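Local coordinates for 6-carboxyhexanoate--CoA ligase (Aquifex aeolicus, PDB 5TVA), which belongs to the BioW family of CoA ligases and binds coenzyme A and adenosine monophosphate within a single chain, at residues A[60-65]-A[166-171]; A[75-80]-A[203-208]; A[104-109]-A[129-134]. All coordinates share one frame; numbering follows the deposited sequence.

Interaction 1 (A[60-65]-A[166-171])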
loop_
_atom_site.group_PDB
_atom_site.type_symbol
_atom_site.label_atom_id
_atom_site.label_comp_id
_atom_site.label_asym_id
_atom_site.label_seq_id
_atom_site.Cartn_x
_atom_site.Cartn_y
_atom_site.Cartn_z
ATOM N N LYS A 60 8.185 14.678 5.610
ATOM C CA LYS A 60 6.974 15.326 6.105
ATOM C C LYS A 60 5.766 14.919 5.267
ATOM O O LYS A 60 5.719 15.189 4.063
ATOM C CB LYS A 60 7.149 16.842 6.081
ATOM C CG LYS A 60 5.970 17.627 6.664
ATOM C CD LYS A 60 5.940 17.544 8.181
ATOM C CE LYS A 60 4.738 18.306 8.761
ATOM N NZ LYS A 60 4.634 18.154 10.248
ATOM N N PHE A 61 4.782 14.280 5.903
ATOM C CA PHE A 61 3.537 13.961 5.212
ATOM C C PHE A 61 2.857 15.248 4.743
ATOM O O PHE A 61 2.858 16.259 5.447
ATOM C CB PHE A 61 2.602 13.162 6.129
ATOM C CG PHE A 61 1.299 12.770 5.480
ATOM C CD1 PHE A 61 1.219 11.632 4.687
ATOM C CD2 PHE A 61 0.150 13.546 5.664
ATOM C CE1 PHE A 61 0.027 11.262 4.081
ATOM C CE2 PHE A 61 -1.051 13.191 5.065
ATOM C CZ PHE A 61 -1.115 12.044 4.263
ATOM N N ASN A 62 2.290 15.208 3.532
ATOM C CA ASN A 62 1.730 16.431 2.949
ATOM C C ASN A 62 0.674 16.142 1.888
ATOM O O ASN A 62 0.459 17.000 1.029
ATOM C CB ASN A 62 2.844 17.280 2.334
ATOM C CG ASN A 62 3.514 16.585 1.156
ATOM O OD1 ASN A 62 3.140 15.468 0.786
ATOM N ND2 ASN A 62 4.487 17.252 0.543
ATOM N N LEU A 63 0.066 14.956 1.867
ATOM C CA LEU A 63 -0.996 14.664 0.921
ATOM C C LEU A 63 -2.328 15.172 1.451
ATOM O O LEU A 63 -2.599 15.107 2.653
ATOM C CB LEU A 63 -1.102 13.162 0.668
ATOM C CG LEU A 63 0.038 12.370 0.044
ATOM C CD1 LEU A 63 -0.381 10.911 -0.028
ATOM C CD2 LEU A 63 0.367 12.911 -1.339
ATOM N N LYS A 64 -3.157 15.675 0.544
ATOM C CA LYS A 64 -4.540 16.001 0.852
ATOM C C LYS A 64 -5.385 14.732 0.818
ATOM O O LYS A 64 -5.233 13.887 -0.072
ATOM C CB LYS A 64 -5.077 17.020 -0.158
ATOM C CG LYS A 64 -5.229 18.434 0.381
ATOM C CD LYS A 64 -4.104 18.804 1.348
ATOM C CE LYS A 64 -4.543 19.940 2.268
ATOM N NZ LYS A 64 -3.514 20.254 3.298
ATOM N N ILE A 65 -6.276 14.593 1.794
ATOM C CA ILE A 65 -7.160 13.435 1.871
ATOM C C ILE A 65 -8.554 13.854 1.441
ATOM O O ILE A 65 -9.023 14.939 1.798
ATOM C CB ILE A 65 -7.188 12.829 3.292
ATOM C CG1 ILE A 65 -5.764 12.602 3.805
ATOM C CG2 ILE A 65 -8.014 11.519 3.315
ATOM C CD1 ILE A 65 -5.715 11.951 5.158
ATOM N N LEU A 166 1.971 3.781 3.707
ATOM C CA LEU A 166 2.475 2.987 2.588
ATOM C C LEU A 166 2.467 3.777 1.270
ATOM O O LEU A 166 3.455 3.743 0.524
ATOM C CB LEU A 166 1.642 1.707 2.478
ATOM C CG LEU A 166 1.754 0.516 1.498
ATOM C CD1 LEU A 166 2.627 0.721 0.316
ATOM C CD2 LEU A 166 2.169 -0.766 2.216
ATOM N N THR A 167 1.352 4.456 0.934
ATOM C CA THR A 167 1.336 5.284 -0.276
ATOM C C THR A 167 2.332 6.400 -0.197
ATOM O O THR A 167 2.874 6.829 -1.223
ATOM C CB THR A 167 0.008 5.984 -0.540
ATOM O OG1 THR A 167 -0.740 6.202 0.676
ATOM C CG2 THR A 167 -0.733 5.329 -1.576
ATOM N N PHE A 168 2.467 6.999 0.980
ATOM C CA PHE A 168 3.308 8.171 0.991
ATOM C C PHE A 168 4.739 7.781 0.684
ATOM O O PHE A 168 5.432 8.513 -0.035
ATOM C CB PHE A 168 3.205 8.929 2.304
ATOM C CG PHE A 168 3.897 10.240 2.245
ATOM C CD1 PHE A 168 3.349 11.279 1.508
ATOM C CD2 PHE A 168 5.136 10.419 2.847
ATOM C CE1 PHE A 168 4.003 12.499 1.403
ATOM C CE2 PHE A 168 5.792 11.629 2.745
ATOM C CZ PHE A 168 5.226 12.673 2.026
ATOM N N LYS A 169 5.173 6.606 1.171
ATOM C CA LYS A 169 6.490 6.105 0.801
ATOM C C LYS A 169 6.576 5.856 -0.698
ATOM O O LYS A 169 7.563 6.239 -1.331
ATOM C CB LYS A 169 6.837 4.831 1.571
ATOM C CG LYS A 169 8.355 4.707 1.847
ATOM C CD LYS A 169 8.956 3.399 1.343
ATOM C CE LYS A 169 10.424 3.316 1.724
ATOM N NZ LYS A 169 11.044 2.012 1.355
ATOM N N ASN A 170 5.556 5.209 -1.278
ATOM C CA ASN A 170 5.541 4.967 -2.718
ATOM C C ASN A 170 5.751 6.266 -3.486
ATOM O O ASN A 170 6.660 6.370 -4.316
ATOM C CB ASN A 170 4.227 4.305 -3.140
ATOM C CG ASN A 170 4.086 2.895 -2.597
ATOM O OD1 ASN A 170 5.053 2.305 -2.130
ATOM N ND2 ASN A 170 2.870 2.351 -2.652
ATOM N N LEU A 171 4.948 7.287 -3.179
ATOM C CA LEU A 171 5.082 8.575 -3.856
ATOM C C LEU A 171 6.435 9.221 -3.578
ATOM O O LEU A 171 7.019 9.845 -4.468
ATOM C CB LEU A 171 3.952 9.518 -3.443
ATOM C CG LEU A 171 2.543 8.991 -3.722
ATOM C CD1 LEU A 171 1.483 10.002 -3.250
ATOM C CD2 LEU A 171 2.386 8.646 -5.206
#
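Residues 60-65, an irregular link leaving strand 57-60, run past helix 158-173, and the two backbones come nearest where the CA of Phe61 lies 7.2 Å from the CA of Phe168. Phe168 carries the contact. With CG anti to its backbone N (chi1 -171°), its ring projects from the helix into the link and meets four consecutive residues. The carbonyl O of Lys60 approaches Phe168 CZ (3.3 Å). Phe61 CA sits over one face, offset toward the rim, in a CH-pi contact 4.1 Å from the centroid of the Phe168 ring. Phe61, its CG also anti to the backbone N, brings its ring in obliquely, planes 53° apart and CD1 of Phe61 3.8 Å from CD1 of Phe168. Asn62 comes in at the edge: its OD1 lies near the ring plane, 3.2 Å from Phe168 CE1, where the partly negative oxygen probably finds the weakly positive ring hydrogens favourable; the amide is turned 86° to the ring.

The link takes the chain from an outer strand of the three-stranded parallel sheet to strand 65-69 at the border of the six-stranded mixed sheet, and Phe168 also touches Ile238 of the parallel sheet.

Branched Leu63 suits a place with two neighbours. Its CG lies in the plane of the Phe168 ring, 3.8 Å from Phe168 CD1, and its CD2 reaches Leu171 CD1 at 3.7 Å, about one turn on.

Interaction 2 (A[75-80]-A[203-208]); sequences EAREFA and TPLKEK
Two hydrogen bonds supply the polar part of this contact, and both end on one atom. Arg77 of helix 73-85 turns the side of its guanidinium, NE and NH2, to the backbone oxygen of Leu205. Arg77 NE and NH2 are each 2.9 Å from Leu205 O, with N-H...O angles of 139° and 140°, as expected when two diverging N-H bonds converge on one oxygen. The oxygen lies near the guanidinium plane; NH2 meets it in the carbonyl plane, whereas NE stands above that plane. An extended chain from CG to NE lets arginine span the distance.

The apolar part centres on Leu205, whose CD2 lies 3.7 Å from the carbonyl carbon of Ala76 and 3.8 Å from Arg77 CG. Ala80 CB, one turn along, is a looser neighbour at 4.2 Å from Leu205 CD2. Alanine's short side chain allows the backbones to come close: the CA atoms of Ala76 and Leu205 are 5.6 Å apart. Packing is tightest where Ala76 CB meets Pro204 O at 3.0 Å.

The helix is thus joined to the loop after strand 198-203, which lies beside outer strand 65-69 in the six-stranded mixed sheet; Arg77 and Leu205 both touch Trp181 of strand 177-181. Because the acceptor is a neutral carbonyl, the arginine probably keeps its charge while polarising the Leu205 peptide, and its apolar part helps to cover Leu205.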
loop_
_atom_site.group_PDB
_atom_site.type_symbol
_atom_site.label_atom_id
_atom_site.label_comp_id
_atom_site.label_asym_id
_atom_site.label_seq_id
_atom_site.Cartn_x
_atom_site.Cartn_y
_atom_site.Cartn_z
ATOM N N GLU A 75 -19.087 2.504 -11.319
ATOM C CA GLU A 75 -19.035 3.954 -11.179
ATOM C C GLU A 75 -17.838 4.389 -10.351
ATOM O O GLU A 75 -17.273 5.465 -10.582
ATOM C CB GLU A 75 -20.325 4.460 -10.540
ATOM C CG GLU A 75 -21.551 4.282 -11.421
ATOM C CD GLU A 75 -22.842 4.568 -10.681
ATOM O OE1 GLU A 75 -23.011 4.053 -9.547
ATOM O OE2 GLU A 75 -23.678 5.318 -11.234
ATOM N N ALA A 76 -17.460 3.575 -9.365
ATOM C CA ALA A 76 -16.291 3.888 -8.558
ATOM C C ALA A 76 -15.012 3.732 -9.373
ATOM O O ALA A 76 -14.099 4.562 -9.278
ATOM C CB ALA A 76 -16.271 2.994 -7.319
ATOM N N ARG A 77 -14.947 2.687 -10.197
ATOM C CA ARG A 77 -13.803 2.493 -11.075
ATOM C C ARG A 77 -13.772 3.529 -12.191
ATOM O O ARG A 77 -12.690 3.931 -12.632
ATOM C CB ARG A 77 -13.829 1.078 -11.641
ATOM C CG ARG A 77 -13.838 0.018 -10.560
ATOM C CD ARG A 77 -13.925 -1.378 -11.137
ATOM N NE ARG A 77 -13.813 -2.385 -10.087
ATOM C CZ ARG A 77 -14.066 -3.678 -10.266
ATOM N NH1 ARG A 77 -14.454 -4.115 -11.453
ATOM N NH2 ARG A 77 -13.941 -4.531 -9.262
ATOM N N GLU A 78 -14.935 3.989 -12.646
ATOM C CA GLU A 78 -14.960 5.065 -13.629
ATOM C C GLU A 78 -14.377 6.342 -13.035
ATOM O O GLU A 78 -13.571 7.036 -13.673
ATOM C CB GLU A 78 -16.397 5.281 -14.103
ATOM C CG GLU A 78 -16.564 6.155 -15.336
ATOM C CD GLU A 78 -17.960 6.031 -15.945
ATOM O OE1 GLU A 78 -18.382 6.959 -16.674
ATOM O OE2 GLU A 78 -18.635 5.006 -15.685
ATOM N N PHE A 79 -14.766 6.656 -11.799
ATOM C CA PHE A 79 -14.172 7.792 -11.102
ATOM C C PHE A 79 -12.684 7.557 -10.847
ATOM O O PHE A 79 -11.866 8.480 -10.975
ATOM C CB PHE A 79 -14.925 8.035 -9.795
ATOM C CG PHE A 79 -14.438 9.216 -9.004
ATOM C CD1 PHE A 79 -14.639 10.501 -9.455
ATOM C CD2 PHE A 79 -13.828 9.035 -7.778
ATOM C CE1 PHE A 79 -14.206 11.592 -8.709
ATOM C CE2 PHE A 79 -13.389 10.120 -7.025
ATOM C CZ PHE A 79 -13.583 11.399 -7.491
ATOM N N ALA A 80 -12.313 6.318 -10.504
ATOM C CA ALA A 80 -10.914 6.015 -10.222
ATOM C C ALA A 80 -10.041 6.303 -11.439
ATOM O O ALA A 80 -9.002 6.964 -11.330
ATOM C CB ALA A 80 -10.782 4.561 -9.777
ATOM N N THR A 203 -15.291 4.344 -2.522
ATOM C CA THR A 203 -16.140 3.184 -2.196
ATOM C C THR A 203 -17.366 3.110 -3.107
ATOM O O THR A 203 -18.002 4.132 -3.371
ATOM C CB THR A 203 -16.646 3.230 -0.733
ATOM O OG1 THR A 203 -15.732 3.981 0.075
ATOM C CG2 THR A 203 -16.792 1.829 -0.160
ATOM N N PRO A 204 -17.704 1.903 -3.595
ATOM C CA PRO A 204 -16.913 0.679 -3.474
ATOM C C PRO A 204 -16.224 0.295 -4.785
ATOM O O PRO A 204 -16.824 0.398 -5.859
ATOM C CB PRO A 204 -17.965 -0.360 -3.094
ATOM C CG PRO A 204 -19.196 0.102 -3.861
ATOM C CD PRO A 204 -19.082 1.609 -4.034
ATOM N N LEU A 205 -14.978 -0.157 -4.700
ATOM C CA LEU A 205 -14.252 -0.590 -5.886
ATOM C C LEU A 205 -14.420 -2.084 -6.172
ATOM O O LEU A 205 -13.862 -2.581 -7.161
ATOM C CB LEU A 205 -12.768 -0.213 -5.757
ATOM C CG LEU A 205 -12.467 1.285 -5.931
ATOM C CD1 LEU A 205 -11.049 1.662 -5.495
ATOM C CD2 LEU A 205 -12.683 1.661 -7.383
ATOM N N LYS A 206 -15.192 -2.800 -5.352
ATOM C CA LYS A 206 -15.616 -4.154 -5.691
ATOM C C LYS A 206 -16.904 -4.479 -4.949
ATOM O O LYS A 206 -17.257 -3.837 -3.952
ATOM C CB LYS A 206 -14.553 -5.200 -5.346
ATOM C CG LYS A 206 -14.325 -5.363 -3.854
ATOM C CD LYS A 206 -13.480 -6.576 -3.556
ATOM C CE LYS A 206 -12.903 -6.495 -2.166
ATOM N NZ LYS A 206 -12.035 -7.667 -1.907
ATOM N N GLU A 207 -17.583 -5.511 -5.443
ATOM C CA GLU A 207 -18.733 -6.062 -4.744
ATOM C C GLU A 207 -18.290 -6.766 -3.470
ATOM O O GLU A 207 -17.287 -7.485 -3.460
ATOM C CB GLU A 207 -19.488 -7.037 -5.642
ATOM C CG GLU A 207 -20.984 -6.758 -5.708
ATOM C CD GLU A 207 -21.291 -5.361 -6.196
ATOM O OE1 GLU A 207 -21.715 -4.521 -5.361
ATOM O OE2 GLU A 207 -21.105 -5.114 -7.414
ATOM N N LYS A 208 -19.047 -6.554 -2.393
ATOM C CA LYS A 208 -18.776 -7.167 -1.098
ATOM C C LYS A 208 -18.880 -8.684 -1.181
ATOM O O LYS A 208 -19.955 -9.249 -0.969
ATOM C CB LYS A 208 -19.745 -6.620 -0.046
ATOM C CG LYS A 208 -19.398 -6.974 1.393
ATOM C CD LYS A 208 -20.120 -6.036 2.351
ATOM C CE LYS A 208 -19.502 -6.049 3.750
ATOM N NZ LYS A 208 -19.255 -4.653 4.246
#

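Interaction 3 (A[104-109]-A[129-134]); sequences GANPKG and DKERGV. With COA (coenzyme A), chain D.
The well-packed part is where buried Asn106 meets Glu131, their CA atoms 4.9 Å apart. The Asn106 amide, placed by a CG anti to the backbone N (chi1 -176°), lies against the aliphatic part of Glu131, with OD1 3.5 Å from Glu131 CG. Pro107 adds its CD, 3.5 Å from Lys130 O.

Turns shape both loops. A type I beta turn runs from Asn106 to Gly109; proline's fixed phi suits its second position, and at Gly109 the backbone angles would jam a CB against the carbonyl O of Lys108, which calls for glycine. Asn106 OD1 adds an Asx turn by accepting from Lys108 N at 3.0 Å, and its ND2 donates to Asn111 O, so the amide is held at both ends. In the second loop, Asp129 OD1 takes the N-H groups of both Glu131 and Arg132, an Asx turn and an Asx motif on a single oxygen. The two loops flank strand 116-119 in sequence, and the second continues to the ligands: Arg132, its CB turned away from 104-109, brings CG to 3.1 Å from O9A of the ribose 3'-phosphate of coenzyme A.

The exposed side is held by one short approach without a hydrogen bond: the bent chain of Lys108 passes the Glu131 carboxylate, CE 3.2 Å from OE2. Lys108 NZ stays 4.4 Å from Glu131 OE2, too far for a salt bridge, so the attraction is probably modest. Glu131 OE1 forms a long, weak ion pair with Arg113.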
loop_
_atom_site.group_PDB
_atom_site.type_symbol
_atom_site.label_atom_id
_atom_site.label_comp_id
_atom_site.label_asym_id
_atom_site.label_seq_id
_atom_site.Cartn_x
_atom_site.Cartn_y
_atom_site.Cartn_z
ATOM N N GLY A 104 -8.224 -10.422 -11.780
ATOM C CA GLY A 104 -7.238 -11.278 -11.142
ATOM C C GLY A 104 -5.815 -10.971 -11.561
ATOM O O GLY A 104 -5.375 -11.390 -12.634
ATOM N N ALA A 105 -5.074 -10.251 -10.714
ATOM C CA ALA A 105 -3.745 -9.783 -11.103
ATOM C C ALA A 105 -2.724 -10.916 -11.158
ATOM O O ALA A 105 -1.829 -10.895 -12.014
ATOM C CB ALA A 105 -3.288 -8.685 -10.142
ATOM N N ASN A 106 -2.830 -11.894 -10.262
ATOM C CA ASN A 106 -1.954 -13.074 -10.286
ATOM C C ASN A 106 -2.363 -13.982 -11.443
ATOM O O ASN A 106 -3.502 -14.470 -11.460
ATOM C CB ASN A 106 -2.043 -13.816 -8.940
ATOM C CG ASN A 106 -1.077 -15.005 -8.832
ATOM O OD1 ASN A 106 -0.644 -15.578 -9.829
ATOM N ND2 ASN A 106 -0.741 -15.373 -7.600
ATOM N N PRO A 107 -1.482 -14.247 -12.412
ATOM C CA PRO A 107 -1.902 -15.012 -13.599
ATOM C C PRO A 107 -2.324 -16.442 -13.300
ATOM O O PRO A 107 -3.068 -17.024 -14.100
ATOM C CB PRO A 107 -0.659 -14.980 -14.498
ATOM C CG PRO A 107 0.484 -14.774 -13.546
ATOM C CD PRO A 107 -0.057 -13.879 -12.464
ATOM N N LYS A 108 -1.878 -17.029 -12.188
ATOM C CA LYS A 108 -2.310 -18.361 -11.785
ATOM C C LYS A 108 -3.450 -18.313 -10.775
ATOM O O LYS A 108 -3.593 -19.226 -9.956
ATOM C CB LYS A 108 -1.133 -19.167 -11.232
ATOM C CG LYS A 108 0.132 -19.060 -12.086
ATOM C CD LYS A 108 0.890 -20.384 -12.152
ATOM C CE LYS A 108 2.308 -20.189 -12.682
ATOM N NZ LYS A 108 2.780 -21.332 -13.524
ATOM N N GLY A 109 -4.265 -17.261 -10.818
ATOM C CA GLY A 109 -5.410 -17.152 -9.939
ATOM C C GLY A 109 -5.124 -16.502 -8.599
ATOM O O GLY A 109 -4.059 -16.704 -8.000
ATOM N N ASP A 129 8.303 -10.962 -11.449
ATOM C CA ASP A 129 7.513 -12.054 -10.889
ATOM C C ASP A 129 6.089 -11.537 -10.742
ATOM O O ASP A 129 5.780 -10.796 -9.807
ATOM C CB ASP A 129 8.087 -12.523 -9.560
ATOM C CG ASP A 129 7.340 -13.708 -8.990
ATOM O OD1 ASP A 129 6.146 -13.870 -9.330
ATOM O OD2 ASP A 129 7.938 -14.468 -8.190
ATOM N N LYS A 130 5.222 -11.944 -11.665
ATOM C CA LYS A 130 3.860 -11.442 -11.700
ATOM C C LYS A 130 2.953 -12.124 -10.678
ATOM O O LYS A 130 1.822 -11.674 -10.478
ATOM C CB LYS A 130 3.304 -11.582 -13.125
ATOM C CG LYS A 130 4.315 -11.108 -14.174
ATOM C CD LYS A 130 3.686 -10.843 -15.534
ATOM C CE LYS A 130 4.758 -10.600 -16.612
ATOM N NZ LYS A 130 5.717 -9.492 -16.273
ATOM N N GLU A 131 3.414 -13.186 -10.022
ATOM C CA GLU A 131 2.667 -13.666 -8.873
ATOM C C GLU A 131 3.035 -12.891 -7.618
ATOM O O GLU A 131 2.160 -12.572 -6.797
ATOM C CB GLU A 131 2.915 -15.157 -8.658
ATOM C CG GLU A 131 2.864 -15.976 -9.928
ATOM C CD GLU A 131 3.113 -17.444 -9.664
ATOM O OE1 GLU A 131 2.920 -17.874 -8.504
ATOM O OE2 GLU A 131 3.524 -18.153 -10.604
ATOM N N ARG A 132 4.316 -12.545 -7.496
ATOM C CA ARG A 132 4.822 -11.946 -6.272
ATOM C C ARG A 132 4.654 -10.428 -6.277
ATOM O O ARG A 132 4.240 -9.835 -5.269
ATOM C CB ARG A 132 6.285 -12.334 -6.092
ATOM C CG ARG A 132 6.723 -12.298 -4.668
ATOM C CD ARG A 132 8.220 -11.951 -4.488
ATOM N NE ARG A 132 8.269 -10.543 -4.134
ATOM C CZ ARG A 132 9.296 -9.968 -3.521
ATOM N NH1 ARG A 132 10.343 -10.701 -3.123
ATOM N NH2 ARG A 132 9.258 -8.665 -3.244
ATOM N N GLY A 133 4.976 -9.786 -7.408
ATOM C CA GLY A 133 5.048 -8.343 -7.456
ATOM C C GLY A 133 6.191 -7.797 -6.616
ATOM O O GLY A 133 7.084 -8.506 -6.169
ATOM N N VAL A 134 6.125 -6.493 -6.377
ATOM C CA VAL A 134 7.090 -5.812 -5.524
ATOM C C VAL A 134 6.365 -5.346 -4.261
ATOM O O VAL A 134 5.203 -4.932 -4.316
ATOM C CB VAL A 134 7.752 -4.650 -6.293
ATOM C CG1 VAL A 134 8.744 -3.916 -5.431
ATOM C CG2 VAL A 134 8.454 -5.214 -7.510
HETATM N N1A COA D . 1.600 -10.750 1.412
HETATM C C2A COA D . 1.777 -12.038 1.078
HETATM N N3A COA D . 2.889 -12.690 1.394
HETATM C C4A COA D . 3.890 -12.061 2.041
HETATM C C5A COA D . 3.746 -10.720 2.404
HETATM C C6A COA D . 2.531 -10.076 2.057
HETATM N N6A COA D . 2.341 -8.613 2.420
HETATM N N7A COA D . 4.851 -10.332 3.043
HETATM C C8A COA D . 5.672 -11.363 3.090
HETATM N N9A COA D . 5.093 -12.422 2.520
HETATM C C1B COA D . 5.865 -13.690 2.370
HETATM C C2B COA D . 5.556 -14.771 1.784
HETATM O O2B COA D . 4.904 -14.605 0.484
HETATM C C3B COA D . 7.171 -15.093 1.474
HETATM O O3B COA D . 7.585 -14.122 0.476
HETATM P P3B COA D . 7.958 -14.362 -1.145
HETATM O O7A COA D . 9.184 -13.544 -1.415
HETATM O O8A COA D . 8.205 -15.799 -1.492
HETATM O O9A COA D . 6.857 -13.850 -2.035
HETATM C C4B COA D . 7.772 -14.907 2.615
HETATM O O4B COA D . 6.736 -14.191 3.544
HETATM C C5B COA D . 9.110 -14.025 2.559
HETATM O O5B COA D . 8.809 -12.673 2.490
HETATM P P1A COA D . 9.716 -11.453 3.190
HETATM O O1A COA D . 10.113 -10.443 2.105
HETATM O O2A COA D . 10.939 -11.963 3.914
HETATM O O3A COA D . 8.730 -10.657 4.242
HETATM P P2A COA D . 9.185 -9.751 5.587
HETATM O O4A COA D . 9.426 -10.759 6.718
HETATM O O5A COA D . 10.514 -9.018 5.345
HETATM O O6A COA D . 7.908 -8.705 5.946
HETATM C CBP COA D . 5.900 -7.144 5.494
HETATM C CCP COA D . 7.178 -7.947 4.928
HETATM C CDP COA D . 4.767 -8.147 5.836
HETATM C CEP COA D . 6.260 -6.515 6.857
HETATM C CAP COA D . 5.397 -6.027 4.423
HETATM O OAP COA D . 4.342 -6.459 3.648
HETATM C C9P COA D . 4.924 -4.674 5.026
HETATM O O9P COA D . 5.686 -3.742 5.168
HETATM N N8P COA D . 3.533 -4.487 5.429
HETATM C C7P COA D . 3.057 -3.202 6.037
HETATM C C6P COA D . 2.005 -2.502 5.189
HETATM C C5P COA D . 0.674 -3.307 4.978
HETATM O O5P COA D . 0.681 -4.433 4.654
HETATM N N4P COA D . -0.612 -2.592 5.180
HETATM C C3P COA D . -1.918 -3.351 5.010
HETATM C C2P COA D . -3.057 -2.330 4.898
HETATM S S1P COA D . -2.549 -1.202 3.564
#

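In the fold
The three contacts are well separated: the centre of interaction 2 lies about 22 Å from that of interaction 1 and from that of interaction 3, and interactions 1 and 3, on opposite sides of the chain's centre, are about 25 Å apart. The bound ligands relate them. Leu166, on the helix of interaction 1 but outside the contact, touches both ligands, whereas the side chain of Phe168 is about 12 Å from coenzyme A and that of Leu171 about 13 Å from adenosine monophosphate. Arg132 and Val134 of interaction 3 touch coenzyme A and adenosine monophosphate respectively. In interaction 2 the Lys206 side chain is about 8 Å from adenosine monophosphate. Along the chain, interactions 1 and 2 alternate their segments, and interaction 3 is nested within both.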